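PDB 3F6A: hydrolase, NUDIX family from Clostridium perfringens ATCC 13124, which probably hydrolyses a nucleoside diphosphate linked to another moiety, as NUDIX enzymes do, though its own substrate is not evident from the structure. Local coordinates for the interface of chains A and B. Sequence-based numbering; all coordinates share one arbitrary frame. Chains: chain A/B, Hydrolase, NUDIX family.

Contact 1: the interface of chains A and B. Residues chain A 88-89, 137, 139; chain B 73, 76, 78.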
# COMPACT_ATOMS: atom_id res chain seq x y z
N ILE A 88 -5.85 -5.02 2.14
CA ILE A 88 -6.67 -6.21 2.35
C ILE A 88 -7.10 -6.92 1.07
O ILE A 88 -7.35 -6.29 0.04
CB ILE A 88 -7.94 -5.83 3.15
CG1 ILE A 88 -7.52 -5.28 4.52
CG2 ILE A 88 -8.86 -7.03 3.29
CD1 ILE A 88 -8.68 -4.75 5.34
N LEU A 89 -7.17 -8.25 1.13
CA LEU A 89 -7.59 -9.05 -0.02
C LEU A 89 -9.07 -9.37 0.13
O LEU A 89 -9.49 -10.04 1.09
CB LEU A 89 -6.77 -10.34 -0.11
CG LEU A 89 -7.11 -11.27 -1.28
CD1 LEU A 89 -6.84 -10.56 -2.61
CD2 LEU A 89 -6.29 -12.55 -1.18
N GLN A 137 -19.50 -5.87 9.29
CA GLN A 137 -18.48 -6.91 9.45
C GLN A 137 -17.50 -6.49 10.54
O GLN A 137 -17.24 -5.31 10.72
CB GLN A 137 -17.73 -7.11 8.14
CG GLN A 137 -18.63 -7.29 6.95
CD GLN A 137 -17.91 -7.09 5.63
OE1 GLN A 137 -18.53 -7.07 4.57
NE2 GLN A 137 -16.59 -6.95 5.69
N ASN A 139 -14.14 -6.72 10.80
CA ASN A 139 -12.94 -5.99 10.37
C ASN A 139 -13.26 -4.54 9.99
O ASN A 139 -12.40 -3.67 10.07
CB ASN A 139 -12.24 -6.73 9.21
CG ASN A 139 -13.04 -6.72 7.92
OD1 ASN A 139 -14.26 -6.75 7.93
ND2 ASN A 139 -12.34 -6.69 6.79
N CYS B 73 -10.35 -9.71 10.26
CA CYS B 73 -10.39 -10.00 8.83
C CYS B 73 -10.73 -11.47 8.62
O CYS B 73 -11.57 -11.81 7.79
CB CYS B 73 -9.05 -9.68 8.15
SG CYS B 73 -8.83 -7.95 7.67
N SER B 76 -14.17 -12.04 8.79
CA SER B 76 -15.01 -11.40 7.77
C SER B 76 -14.86 -12.01 6.39
O SER B 76 -15.48 -11.55 5.44
CB SER B 76 -14.70 -9.90 7.71
OG SER B 76 -14.91 -9.30 8.98
N GLU B 78 -12.03 -12.11 4.72
CA GLU B 78 -11.00 -11.39 3.97
C GLU B 78 -9.64 -11.66 4.60
O GLU B 78 -9.55 -12.29 5.65
CB GLU B 78 -11.27 -9.89 3.98
CG GLU B 78 -12.62 -9.51 3.40
CD GLU B 78 -12.73 -8.03 3.14
OE1 GLU B 78 -12.65 -7.24 4.10
OE2 GLU B 78 -12.89 -7.66 1.95
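A:Asn139, in the first turn of helix 138-150, meets B:Ser76 and B:Glu78 of the second chain at the two-fold interface of this NUDIX-family hydrolase. The amide of A:Asn139 works with both ends. ND2 of A:Asn139 gives a hydrogen bond of 2.8 Å to the carboxylate oxygen OE1 of B:Glu78, which lies close to the amide plane; OE1 is met nearly end-on to its C-O bond. Amide and carboxylate stand almost perpendicular, their planes 88° apart.

The hydroxyl OG of B:Ser76 sits at the other end and is used twice. OG of B:Ser76 donates to OD1 of A:Asn139 over 2.8 Å, from well above the carbonyl plane. The same OG of B:Ser76 accepts from the backbone N of A:Asn139 at 3.2 Å in a nearly straight bond. This backbone N belongs to the start of the helix, so the serine caps it from across the interface. The torsion of A:Asn139, with CG lodged between its backbone N and carbonyl carbon (chi1 68°), folds OD1 back towards the hydroxyl that N also grips.

A:Gln137 forms the second shell. Its extended side chain brings NE2 of A:Gln137 to OD1 of A:Asn139 at 3.2 Å, in the carbonyl plane and on a lone pair. Two donors at OD1, with the carboxylate accepting from ND2, support this amide orientation. CB of A:Asn139 packs on CA of B:Cys73 at 3.8 Å. A:Ile88 of strand 86-90 flanks the glutamate side chain and crosses it at about a right angle, CG2 of A:Ile88 lying 3.8 Å from CB of B:Glu78. CD1 of A:Ile88 lies beside SG of B:Cys73 at 4.0 Å, a loose contact made by the flank of the methyl.

Contact 2: the interface of chains A and B. Residues chain A 7, 88-89, 99; chain B 42-43, 81.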
# COMPACT_ATOMS: atom_id res chain seq x y z
N PHE A 7 -7.62 -4.08 -8.39
CA PHE A 7 -7.26 -3.12 -7.36
C PHE A 7 -8.39 -2.15 -7.06
O PHE A 7 -8.95 -1.53 -7.97
CB PHE A 7 -6.01 -2.36 -7.79
CG PHE A 7 -4.78 -3.23 -7.90
CD1 PHE A 7 -3.91 -3.36 -6.82
CD2 PHE A 7 -4.51 -3.93 -9.07
CE1 PHE A 7 -2.79 -4.19 -6.90
CE2 PHE A 7 -3.40 -4.76 -9.16
CZ PHE A 7 -2.54 -4.89 -8.08
N ILE A 88 -5.85 -5.02 2.14
CA ILE A 88 -6.67 -6.21 2.35
C ILE A 88 -7.10 -6.92 1.07
O ILE A 88 -7.35 -6.29 0.04
CB ILE A 88 -7.94 -5.83 3.15
CG1 ILE A 88 -7.52 -5.28 4.52
CG2 ILE A 88 -8.86 -7.03 3.29
CD1 ILE A 88 -8.68 -4.75 5.34
N LEU A 89 -7.17 -8.25 1.13
CA LEU A 89 -7.59 -9.05 -0.02
C LEU A 89 -9.07 -9.37 0.13
O LEU A 89 -9.49 -10.04 1.09
CB LEU A 89 -6.77 -10.34 -0.11
CG LEU A 89 -7.11 -11.27 -1.28
CD1 LEU A 89 -6.84 -10.56 -2.61
CD2 LEU A 89 -6.29 -12.55 -1.18
N ILE A 99 -7.50 -6.61 -4.44
CA ILE A 99 -6.72 -5.99 -3.38
C ILE A 99 -7.43 -4.69 -3.06
O ILE A 99 -7.84 -3.95 -3.96
CB ILE A 99 -5.29 -5.69 -3.86
CG1 ILE A 99 -4.51 -6.99 -3.99
CG2 ILE A 99 -4.60 -4.73 -2.90
CD1 ILE A 99 -3.12 -6.82 -4.56
N LEU B 42 -0.07 -11.07 -6.35
CA LEU B 42 -0.06 -10.02 -5.33
C LEU B 42 1.30 -9.34 -5.33
O LEU B 42 2.33 -9.99 -5.54
CB LEU B 42 -0.30 -10.61 -3.94
CG LEU B 42 -1.68 -11.09 -3.52
CD1 LEU B 42 -1.61 -11.68 -2.13
CD2 LEU B 42 -2.66 -9.94 -3.56
N PRO B 43 1.33 -8.02 -5.10
CA PRO B 43 2.60 -7.31 -5.08
C PRO B 43 3.61 -7.99 -4.15
O PRO B 43 4.78 -8.14 -4.51
CB PRO B 43 2.21 -5.91 -4.59
CG PRO B 43 0.85 -5.74 -5.18
CD PRO B 43 0.20 -7.09 -4.92
N LEU B 81 -3.26 -8.24 4.30
CA LEU B 81 -2.00 -8.46 3.59
C LEU B 81 -0.88 -7.59 4.14
O LEU B 81 -1.09 -6.78 5.04
CB LEU B 81 -2.19 -8.18 2.09
CG LEU B 81 -3.30 -8.97 1.39
CD1 LEU B 81 -3.59 -8.37 0.02
CD2 LEU B 81 -2.88 -10.44 1.27
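The CD1 methyl of A:Ile99 touches both B:Leu42 and B:Pro43, one at its side and the other at its end. Against B:Leu42 the two side chains cross obliquely: CD2 of B:Leu42 comes in from the flank, 3.3 Å from CD1 of A:Ile99 and 3.5 Å from CG1 of A:Ile99, and so lies along the side of the isoleucine chain. B:Pro43 is met differently, for the CG1-CD1 bond aims almost straight at the ring, and CD1 of A:Ile99 comes to 3.4 Å from CD of B:Pro43. Both approaches to CD1 are tighter than usual van der Waals contact. The extended form of A:Ile99 (chi2 175°) carries this methyl far enough from its strand to reach the other chain.

A:Phe7 borders the pair more loosely, CE1 of the A:Phe7 ring lying 4.3 Å from CG of B:Pro43.

B:Leu81 makes the second apolar meeting. CD1 of B:Leu81 sits 3.7 Å from CB of A:Leu89, against the root of that side chain and near its backbone N. A:Leu89 carries CG anti to its backbone N (chi1 -180°), which turns CG and its two methyls away from B:Leu81, and CB makes the contact.

Chain A presents residues from strands 7-15, 86-90 and 98-106 of its NUDIX fold. Chain B answers with B:Leu42, the loop residue just ahead of helix 43-55, with B:Pro43 at the first turn of that helix, and with B:Leu81 from a separate stretch of the chain.

Contact 1 and contact 2 lie about 11 Å apart, measured between the centres of their C-alpha atoms, and share A:Ile88 and A:Leu89 of strand 86-90. On chain B, the residues at positions 78 and 81 carry one stretch of polypeptide from contact 1 to contact 2, so both patches belong to a continuous surface. Contact 1 joins the chains by hydrogen bonds at A:Asn139, whereas contact 2 adds mainly apolar packing. The two-fold symmetry supplies a twin of each with the chains exchanged. Such intertwined pairing would suit a stable dimer, although the crystal alone does not establish one in solution.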